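PDB 5KYM: 1-acyl-sn-glycerol-3-phosphate acyltransferase from Thermotoga maritima, which catalyses transfer of an acyl chain to lysophosphatidic acid, forming phosphatidic acid, from an active site placed within the membrane bilayer. Local coordinates for residues A[186-189]-A[190-193]. Residues are numbered along the deposited sequence; the frame is centred on the assembly and turned at random.
Sequences VSIW and GTYH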
loop_
_atom_site.group_PDB
_atom_site.type_symbol
_atom_site.label_atom_id
_atom_site.label_comp_id
_atom_site.label_asym_id
_atom_site.label_seq_id
_atom_site.Cartn_x
_atom_site.Cartn_y
_atom_site.Cartn_z
ATOM N N VAL A 186 6.017 -7.620 3.535
ATOM C CA VAL A 186 5.669 -6.628 4.557
ATOM C C VAL A 186 4.549 -7.146 5.403
ATOM O O VAL A 186 3.667 -7.703 4.863
ATOM C CB VAL A 186 5.213 -5.303 3.927
ATOM C CG1 VAL A 186 4.623 -4.382 4.968
ATOM C CG2 VAL A 186 6.406 -4.652 3.274
ATOM N N SER A 187 4.573 -6.930 6.708
ATOM C CA SER A 187 3.487 -7.360 7.558
ATOM C C SER A 187 2.902 -6.121 8.212
ATOM O O SER A 187 3.643 -5.284 8.758
ATOM C CB SER A 187 4.009 -8.272 8.641
ATOM O OG SER A 187 4.794 -9.325 8.137
ATOM N N ILE A 188 1.575 -6.009 8.172
ATOM C CA ILE A 188 0.833 -4.840 8.665
ATOM C C ILE A 188 -0.009 -5.314 9.836
ATOM O O ILE A 188 -0.760 -6.328 9.703
ATOM C CB ILE A 188 -0.143 -4.357 7.610
ATOM C CG1 ILE A 188 0.606 -3.873 6.354
ATOM C CG2 ILE A 188 -1.034 -3.247 8.178
ATOM C CD1 ILE A 188 -0.276 -3.355 5.218
ATOM N N TRP A 189 0.099 -4.636 10.985
ATOM C CA TRP A 189 -0.829 -4.895 12.048
ATOM C C TRP A 189 -1.356 -3.663 12.701
ATOM O O TRP A 189 -0.592 -2.842 13.108
ATOM C CB TRP A 189 -0.166 -5.683 13.118
ATOM C CG TRP A 189 -1.182 -6.079 14.169
ATOM C CD1 TRP A 189 -1.262 -5.669 15.430
ATOM C CD2 TRP A 189 -2.273 -6.976 13.970
ATOM N NE1 TRP A 189 -2.321 -6.257 16.055
ATOM C CE2 TRP A 189 -2.976 -7.057 15.171
ATOM C CE3 TRP A 189 -2.717 -7.715 12.862
ATOM C CZ2 TRP A 189 -4.120 -7.814 15.318
ATOM C CZ3 TRP A 189 -3.857 -8.474 13.002
ATOM C CH2 TRP A 189 -4.554 -8.511 14.223
ATOM N N GLY A 190 -2.672 -3.571 12.852
ATOM C CA GLY A 190 -3.361 -2.412 13.461
ATOM C C GLY A 190 -4.247 -1.530 12.558
ATOM O O GLY A 190 -5.070 -0.808 13.051
ATOM N N THR A 191 -4.072 -1.569 11.261
ATOM C CA THR A 191 -4.910 -0.824 10.408
ATOM C C THR A 191 -6.308 -1.436 10.464
ATOM O O THR A 191 -7.306 -0.729 10.254
ATOM C CB THR A 191 -4.419 -0.793 8.950
ATOM O OG1 THR A 191 -4.239 -2.131 8.436
ATOM C CG2 THR A 191 -3.181 -0.079 8.858
ATOM N N TYR A 192 -6.393 -2.734 10.741
ATOM C CA TYR A 192 -7.708 -3.367 10.946
ATOM C C TYR A 192 -8.531 -2.806 12.142
ATOM O O TYR A 192 -9.737 -2.676 12.039
ATOM C CB TYR A 192 -7.578 -4.901 11.017
ATOM C CG TYR A 192 -8.788 -5.576 11.564
ATOM C CD1 TYR A 192 -9.914 -5.802 10.765
ATOM C CD2 TYR A 192 -8.856 -5.952 12.882
ATOM C CE1 TYR A 192 -11.074 -6.383 11.269
ATOM C CE2 TYR A 192 -10.002 -6.586 13.382
ATOM C CZ TYR A 192 -11.085 -6.791 12.549
ATOM O OH TYR A 192 -12.195 -7.390 13.000
ATOM N N HIS A 193 -7.873 -2.460 13.253
ATOM C CA HIS A 193 -8.568 -1.837 14.378
ATOM C C HIS A 193 -8.899 -0.394 14.065
ATOM O O HIS A 193 -9.802 0.153 14.643
ATOM C CB HIS A 193 -7.776 -1.953 15.663
ATOM C CG HIS A 193 -7.151 -3.308 15.861
ATOM N ND1 HIS A 193 -7.836 -4.486 15.608
ATOM C CD2 HIS A 193 -5.883 -3.675 16.189
ATOM C CE1 HIS A 193 -7.031 -5.518 15.809
ATOM N NE2 HIS A 193 -5.841 -5.052 16.153
#
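Trp189 and His193, four residues apart, meet where strand 183-189 of the central mixed sheet turns straight into the short helix 191-194. The imidazole presents its edge to the face of the indole six-membered ring in an offset edge-to-face pair, with centroids 5.1 Å apart and planes at 81°. His193 NE2 makes the nearest approach, 3.4 Å from Trp189 CZ2, and His193 CE1 follows at 3.7 Å from the same carbon. With CG anti to the backbone N (chi1 -174°), the indole swings beside its own carbonyl carbon and thus over the peptide of Gly190, the N-cap residue, whose phi is positive (112°) where the strand gives way to the helix.

The tightly packed half lies on the other side of the chain. There Ile188 CG2 reaches Thr191 OG1 (3.4 Å) and lies 3.9 Å from Thr191 CG2, while helix 89-96 covers both residues through Leu92. Thr191 OG1 is hydrogen-bonded to OD1 of Asp89, the aspartate of the HX4D acyltransferase motif, and Gln85 OE1, within that motif, accepts the amides of Gly190 and Tyr192. Thr191 thus probably helps to position the motif from the second shell. The looser half is that of the rings: His193 is exposed and Trp189 partly so, although the indole also rests on Val238 and Leu241 of helix 223-243.

With these polar groups of the turn satisfied by the HX4D segment, turn and motif are probably held in fixed relation, while the ring pair adds dispersion contact on the more exposed side.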